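Local structure of dehydrogenase (Sinorhizobium meliloti, 3UOE) at residues A261-S266 against G285-L290; L56-L61 against A331-A336; A46-L51 against G109-M114. The protein probably acts as an oxidoreductase of the malate/L-lactate dehydrogenase (LDH2/MDH2) family. One frame throughout, in Å; residues are numbered along the deposited sequence.

Contact 1: A261-S266 against G285-L290; sequences AALAGS and GDLLIL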
# COMPACT_ATOMS: atom_id res chain seq x y z
N ALA A 261 6.42 -11.16 6.23
CA ALA A 261 7.12 -12.02 7.19
C ALA A 261 6.22 -12.42 8.34
O ALA A 261 6.07 -13.60 8.64
CB ALA A 261 8.38 -11.31 7.73
N ALA A 262 5.62 -11.42 9.00
CA ALA A 262 4.80 -11.65 10.18
C ALA A 262 3.68 -12.64 9.91
O ALA A 262 3.43 -13.53 10.70
CB ALA A 262 4.22 -10.34 10.69
N LEU A 263 2.99 -12.46 8.78
CA LEU A 263 1.80 -13.25 8.50
C LEU A 263 2.09 -14.55 7.75
O LEU A 263 1.52 -15.59 8.09
CB LEU A 263 0.78 -12.40 7.75
CG LEU A 263 0.37 -11.15 8.54
CD1 LEU A 263 -0.56 -10.23 7.73
CD2 LEU A 263 -0.30 -11.56 9.85
N ALA A 264 2.96 -14.48 6.74
CA ALA A 264 3.29 -15.66 5.94
C ALA A 264 4.31 -16.55 6.65
O ALA A 264 4.38 -17.75 6.38
CB ALA A 264 3.82 -15.26 4.57
N GLY A 265 5.09 -15.95 7.55
CA GLY A 265 6.14 -16.68 8.24
C GLY A 265 7.25 -17.05 7.28
O GLY A 265 7.87 -18.10 7.39
N SER A 266 7.49 -16.18 6.31
CA SER A 266 8.60 -16.35 5.39
C SER A 266 9.79 -15.62 6.00
O SER A 266 9.66 -14.99 7.05
CB SER A 266 8.25 -15.75 4.04
OG SER A 266 7.66 -14.46 4.21
N GLY A 285 7.81 -14.60 0.96
CA GLY A 285 6.40 -14.79 1.28
C GLY A 285 5.49 -14.00 0.36
O GLY A 285 5.94 -13.12 -0.37
N ASP A 286 4.20 -14.33 0.39
CA ASP A 286 3.18 -13.65 -0.40
C ASP A 286 1.91 -13.56 0.42
O ASP A 286 1.62 -14.44 1.21
CB ASP A 286 2.88 -14.39 -1.71
CG ASP A 286 4.06 -15.20 -2.21
OD1 ASP A 286 4.26 -16.32 -1.70
OD2 ASP A 286 4.77 -14.72 -3.12
N LEU A 287 1.18 -12.47 0.21
CA LEU A 287 -0.08 -12.24 0.86
C LEU A 287 -1.12 -11.93 -0.20
O LEU A 287 -0.86 -11.17 -1.15
CB LEU A 287 0.00 -11.06 1.82
CG LEU A 287 0.91 -11.18 3.04
CD1 LEU A 287 0.93 -9.87 3.84
CD2 LEU A 287 0.50 -12.37 3.91
N LEU A 288 -2.30 -12.52 -0.03
CA LEU A 288 -3.46 -12.22 -0.84
C LEU A 288 -4.61 -11.85 0.08
O LEU A 288 -4.98 -12.62 0.96
CB LEU A 288 -3.84 -13.43 -1.70
CG LEU A 288 -5.17 -13.28 -2.45
CD1 LEU A 288 -5.07 -12.21 -3.54
CD2 LEU A 288 -5.63 -14.61 -3.04
N ILE A 289 -5.16 -10.66 -0.09
CA ILE A 289 -6.32 -10.25 0.67
C ILE A 289 -7.47 -10.03 -0.29
O ILE A 289 -7.37 -9.23 -1.22
CB ILE A 289 -6.08 -8.94 1.42
CG1 ILE A 289 -5.07 -9.16 2.53
CG2 ILE A 289 -7.40 -8.40 1.99
CD1 ILE A 289 -4.28 -7.92 2.86
N LEU A 290 -8.56 -10.76 -0.07
CA LEU A 290 -9.77 -10.59 -0.87
C LEU A 290 -10.84 -9.91 -0.04
O LEU A 290 -10.94 -10.12 1.17
CB LEU A 290 -10.28 -11.93 -1.39
CG LEU A 290 -9.39 -12.65 -2.40
CD1 LEU A 290 -9.94 -14.06 -2.65
CD2 LEU A 290 -9.30 -11.85 -3.71
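Leu-263 and Leu-287 meet with their side chains at about a right angle, and this crossing is one of the places where the end of helix 246-264 packs on strand 285-291. CD2 of Leu-287 reaches the stem of Leu-263, lying 3.9 Å from its CB, while the two CD1 methyls face each other more loosely, with Leu-263 CD1 4.2 Å from Leu-287 CD1. Leu-287 carries its CG beside its own backbone N, opposite the carbonyl carbon (chi1 -65°), which swings both methyls up to the helix although its CB does not set out in that direction. The same CD2 comes within 4.5 Å of Ala-264 CB, so one methyl serves two consecutive helical residues.

Ala-264 points at the strand, and its CB sits over the backbone, 4.1 Å from Asp-286 O. Two residues on, Ser-266 also points toward the strand. Between them Gly-265 leaves the helix with positive phi, its N still bonded to Ala-261 O, and Ser-266 is thereby brought over the start of the strand. There its OG is 3.2 Å from Gly-285 CA; the nearby Gly-285 N is badly angled for it and bonds instead to Thr-162 OG1. A beta carbon on Gly-285 would run into Ser-266 OG and crowd Ala-264 CB, so the bare backbone is what admits this close approach.

Strand 285-291 is an inner strand of the mixed sheet. Asp-286 turns from the helix and bonds Ser-161, and Leu-288 packs on helix 109-127. Leu-263 also touches Ile-291 of the second subunit. With no hydrogen bond across the two segments, the contact is held by shape: small residues bring helix and strand together, and leucine methyls fill the wider part of the seam.

Contact 2: L56-L61 against A331-A336; sequences LLEAEL and ARRAAA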
# COMPACT_ATOMS: atom_id res chain seq x y z
N LEU A 56 3.90 -15.37 -17.60
CA LEU A 56 5.08 -14.79 -18.23
C LEU A 56 4.71 -14.12 -19.56
O LEU A 56 5.21 -13.05 -19.87
CB LEU A 56 6.14 -15.88 -18.44
CG LEU A 56 6.59 -16.62 -17.17
CD1 LEU A 56 7.78 -17.54 -17.46
CD2 LEU A 56 6.95 -15.66 -16.02
N LEU A 57 3.82 -14.75 -20.32
CA LEU A 57 3.36 -14.18 -21.58
C LEU A 57 2.57 -12.88 -21.38
O LEU A 57 2.72 -11.92 -22.16
CB LEU A 57 2.52 -15.20 -22.35
CG LEU A 57 3.25 -15.98 -23.44
CD1 LEU A 57 3.37 -15.13 -24.69
CD2 LEU A 57 4.63 -16.46 -22.99
N GLU A 58 1.74 -12.84 -20.34
CA GLU A 58 0.99 -11.63 -20.03
C GLU A 58 1.95 -10.49 -19.67
O GLU A 58 1.74 -9.35 -20.07
CB GLU A 58 -0.02 -11.87 -18.91
CG GLU A 58 -1.25 -12.68 -19.31
CD GLU A 58 -2.10 -12.02 -20.40
OE1 GLU A 58 -2.18 -10.78 -20.45
OE2 GLU A 58 -2.71 -12.75 -21.20
N ALA A 59 2.99 -10.81 -18.91
CA ALA A 59 4.03 -9.84 -18.61
C ALA A 59 4.65 -9.29 -19.90
O ALA A 59 4.70 -8.07 -20.09
CB ALA A 59 5.10 -10.45 -17.70
N GLU A 60 5.12 -10.19 -20.76
CA GLU A 60 5.67 -9.82 -22.07
C GLU A 60 4.68 -8.94 -22.85
O GLU A 60 5.04 -7.85 -23.29
CB GLU A 60 5.98 -11.06 -22.91
CG GLU A 60 7.05 -11.96 -22.33
CD GLU A 60 8.44 -11.35 -22.38
OE1 GLU A 60 8.58 -10.23 -22.91
OE2 GLU A 60 9.39 -12.00 -21.91
N LEU A 61 3.45 -9.41 -22.99
CA LEU A 61 2.43 -8.68 -23.78
C LEU A 61 2.16 -7.28 -23.23
O LEU A 61 1.84 -6.36 -23.99
CB LEU A 61 1.12 -9.47 -23.84
CG LEU A 61 1.07 -10.79 -24.62
CD1 LEU A 61 -0.20 -11.57 -24.27
CD2 LEU A 61 1.18 -10.57 -26.14
N ALA A 331 -3.74 -1.31 -23.21
CA ALA A 331 -3.39 -0.81 -24.54
C ALA A 331 -2.16 -1.53 -25.10
O ALA A 331 -2.12 -1.87 -26.28
CB ALA A 331 -3.17 0.70 -24.52
N ARG A 332 -1.15 -1.77 -24.26
CA ARG A 332 0.04 -2.49 -24.71
C ARG A 332 -0.27 -3.94 -25.06
O ARG A 332 0.23 -4.46 -26.05
CB ARG A 332 1.16 -2.40 -23.69
CG ARG A 332 1.72 -1.00 -23.52
CD ARG A 332 2.93 -0.95 -22.59
NE ARG A 332 2.57 -1.08 -21.17
CZ ARG A 332 2.23 -0.07 -20.38
NH1 ARG A 332 2.19 1.17 -20.86
NH2 ARG A 332 1.94 -0.30 -19.10
N ARG A 333 -1.12 -4.58 -24.26
CA ARG A 333 -1.45 -5.99 -24.53
C ARG A 333 -2.11 -6.13 -25.89
O ARG A 333 -1.74 -6.99 -26.68
CB ARG A 333 -2.36 -6.57 -23.45
CG ARG A 333 -2.60 -8.06 -23.62
CD ARG A 333 -3.64 -8.59 -22.63
NE ARG A 333 -3.61 -10.04 -22.59
CZ ARG A 333 -4.17 -10.83 -23.52
NH1 ARG A 333 -4.79 -10.31 -24.56
NH2 ARG A 333 -4.08 -12.15 -23.40
N ALA A 334 -3.09 -5.27 -26.15
CA ALA A 334 -3.83 -5.30 -27.41
C ALA A 334 -2.91 -5.13 -28.61
O ALA A 334 -3.11 -5.75 -29.64
CB ALA A 334 -4.92 -4.22 -27.41
N ALA A 335 -1.89 -4.28 -28.47
CA ALA A 335 -0.98 -4.03 -29.58
C ALA A 335 0.01 -5.18 -29.80
O ALA A 335 0.36 -5.49 -30.94
CB ALA A 335 -0.23 -2.71 -29.37
N ALA A 336 0.44 -5.83 -28.73
CA ALA A 336 1.41 -6.91 -28.85
C ALA A 336 0.76 -8.21 -29.32
O ALA A 336 1.39 -9.02 -29.99
CB ALA A 336 2.16 -7.12 -27.54
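Arg-332 meets Leu-61 through its stem, its CB 4.0 Å from the carbonyl oxygen of Leu-61, at the last turn of helix 46-61. Its NE goes past that residue to bond the carbonyl of Arg-62.

Arg-333 carries most of the polar work. With CG anti to the backbone N (chi1 -174°), it extends as far as NE and delivers its guanidinium side-on to the carboxylate of Glu-58. NE donates to OE1 of Glu-58 at 2.7 Å and NH2 to OE2 of Glu-58 at 2.7 Å, both nearly straight and both taken on syn lone pairs. The two planes differ by only 7°, and Leu-61 CD1 lies over one guanidinium face, offset toward the rim. Nearer the backbone, Arg-333 CA makes a CH...O contact with Leu-61 O at 3.4 Å. With an alanine here, the Glu-58 carboxylate would probably keep the Arg-62 bridge to its OE1 but lose this two-pronged partner, and Leu-61 CD1 the group it covers.

Ala-336, a turn further on, closes the apolar side with its CB 3.9 Å from Leu-61 CD2.

Segments 56-61 and 331-336 cross at 98°, their axes 9.2 Å apart at closest. The two-point, nearly coplanar grip restrains rotation of both charged groups and joins helices far apart in sequence; burial of Glu-58 would probably strengthen the pairing.

Contact 3: A46-L51 against G109-M114; sequences ADSARL and GPVVMM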
# COMPACT_ATOMS: atom_id res chain seq x y z
N ALA A 46 -0.65 -30.14 -17.32
CA ALA A 46 -0.93 -29.25 -18.46
C ALA A 46 -1.67 -27.95 -18.07
O ALA A 46 -1.38 -26.88 -18.61
CB ALA A 46 -1.69 -29.99 -19.56
N ASP A 47 -2.61 -28.04 -17.14
CA ASP A 47 -3.34 -26.84 -16.71
C ASP A 47 -2.39 -25.89 -15.99
O ASP A 47 -2.40 -24.68 -16.22
CB ASP A 47 -4.53 -27.20 -15.82
CG ASP A 47 -4.12 -27.93 -14.54
OD1 ASP A 47 -3.22 -28.78 -14.60
OD2 ASP A 47 -4.70 -27.65 -13.48
N SER A 48 -1.56 -26.46 -15.12
CA SER A 48 -0.57 -25.67 -14.40
C SER A 48 0.53 -25.12 -15.32
O SER A 48 0.99 -23.99 -15.13
CB SER A 48 0.04 -26.50 -13.26
OG SER A 48 -0.93 -26.74 -12.26
N ALA A 49 0.93 -25.92 -16.31
CA ALA A 49 1.95 -25.46 -17.25
C ALA A 49 1.44 -24.24 -18.01
O ALA A 49 2.16 -23.26 -18.20
CB ALA A 49 2.34 -26.58 -18.23
N ARG A 50 0.18 -24.30 -18.43
CA ARG A 50 -0.46 -23.24 -19.19
C ARG A 50 -0.52 -21.96 -18.35
O ARG A 50 -0.27 -20.87 -18.85
CB ARG A 50 -1.87 -23.68 -19.60
CG ARG A 50 -2.69 -22.64 -20.32
CD ARG A 50 -1.94 -22.07 -21.52
NE ARG A 50 -2.75 -21.10 -22.24
CZ ARG A 50 -3.51 -21.40 -23.29
NH1 ARG A 50 -3.56 -22.65 -23.76
NH2 ARG A 50 -4.22 -20.45 -23.88
N LEU A 51 -0.82 -22.12 -17.06
CA LEU A 51 -0.97 -20.99 -16.15
C LEU A 51 0.37 -20.31 -15.88
O LEU A 51 0.50 -19.09 -16.02
CB LEU A 51 -1.61 -21.45 -14.82
CG LEU A 51 -1.63 -20.40 -13.70
CD1 LEU A 51 -2.48 -19.17 -14.08
CD2 LEU A 51 -2.11 -21.03 -12.41
N GLY A 109 4.83 -20.59 -8.21
CA GLY A 109 4.11 -19.47 -7.61
C GLY A 109 2.66 -19.31 -8.05
O GLY A 109 1.74 -19.35 -7.23
N PRO A 110 2.43 -19.11 -9.35
CA PRO A 110 1.08 -18.86 -9.87
C PRO A 110 0.11 -20.00 -9.58
O PRO A 110 -1.08 -19.76 -9.37
CB PRO A 110 1.31 -18.72 -11.37
CG PRO A 110 2.71 -18.28 -11.50
CD PRO A 110 3.47 -18.93 -10.38
N VAL A 111 0.61 -21.23 -9.58
CA VAL A 111 -0.24 -22.39 -9.29
C VAL A 111 -0.71 -22.34 -7.84
O VAL A 111 -1.86 -22.67 -7.52
CB VAL A 111 0.50 -23.72 -9.52
CG1 VAL A 111 -0.36 -24.92 -9.09
CG2 VAL A 111 0.95 -23.84 -10.98
N VAL A 112 0.19 -21.95 -6.95
CA VAL A 112 -0.13 -21.92 -5.53
C VAL A 112 -1.03 -20.73 -5.23
O VAL A 112 -2.00 -20.84 -4.50
CB VAL A 112 1.16 -21.88 -4.65
CG1 VAL A 112 0.82 -21.48 -3.21
CG2 VAL A 112 1.88 -23.23 -4.68
N MSE A 113 -0.71 -19.58 -5.84
CA MSE A 113 -1.51 -18.38 -5.68
C MSE A 113 -2.96 -18.58 -6.15
O MSE A 113 -3.90 -18.26 -5.42
CB MSE A 113 -0.86 -17.21 -6.43
CG MSE A 113 -1.63 -15.91 -6.36
SE MSE A 113 -1.89 -15.25 -4.52
CE MSE A 113 -0.12 -14.42 -4.25
N MSE A 114 -3.14 -19.10 -7.36
CA MSE A 114 -4.49 -19.25 -7.91
C MSE A 114 -5.32 -20.28 -7.13
O MSE A 114 -6.53 -20.17 -7.04
CB MSE A 114 -4.46 -19.59 -9.41
CG MSE A 114 -3.98 -18.43 -10.29
SE MSE A 114 -5.03 -16.78 -10.05
CE MSE A 114 -6.77 -17.41 -10.66
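Leu-51 presses its branched end into the first turn of helix 109-127, where CD2 touches Pro-110 O at 3.5 Å and Met-114 CG at 3.8 Å. That methyl therefore sits against the helix backbone itself, and Val-111 CA is also close, 3.9 Å from Leu-51 CD2. Further back along the leucine, CG meets the proline ring at Pro-110 CB, while CD1 turns to Met-114 CG. Leu-51 holds its CG anti to the backbone N (chi1 171°), which carries the fork toward Pro-110 and Met-114. A turn earlier on helix 46-61, Ser-48 takes the neighbouring place: its CB lies 3.6 Å from Val-111 CG2, and its OG rests against both valine methyls, touching rather than bonding.

The two segments cross at 107°, their axes 9.3 Å apart, so within these segments the touching is confined to a short patch. On helix 109-127 the patch is Pro-110, Val-111 and Met-114, a selenomethionine whose chain bends at chi2 and chi3. The proline fits its place in the opening turn, where its lack of an amide hydrogen costs no helical bond, and its carbonyl still accepts the amide of Met-114.

A second shell surrounds the patch. Tyr-146 of helix 144-152 packs on Pro-110 and Met-114, and Tyr-145 of the same helix lies against Leu-51. Gln-52 and Leu-55 extend the lining around the proline. At the serine side, Arg-89 touches both Ser-48 and Val-111 and is itself tethered by a salt bridge to Asp-47.

Across the pair no hydrogen bond or charge pairing is made. Between the two segments the contact is apolar packing, led by Leu-51 and seconded by Ser-48 on Val-111.

How the contacts relate
Contacts 1 and 3 are buried and largely apolar, whereas contact 2 is only partly buried and adds a salt bridge to its packing. Helix 46-61 serves twice, its first turns in contact 3 and its last in contact 2, with nearest atoms of the two about 5 Å apart. Contacts 1 and 3 touch through the selenomethionine Met-113, whose SE lies 3.9 Å from Leu-288 CB: helix 109-127 thus links the central sheet to helix 46-61. Contact 1, close to the second subunit, lies across the chain's centre from contact 2, their centres about 28 Å apart. The charge pair, one end of it the buried Glu-58, thus belongs to the less buried contact.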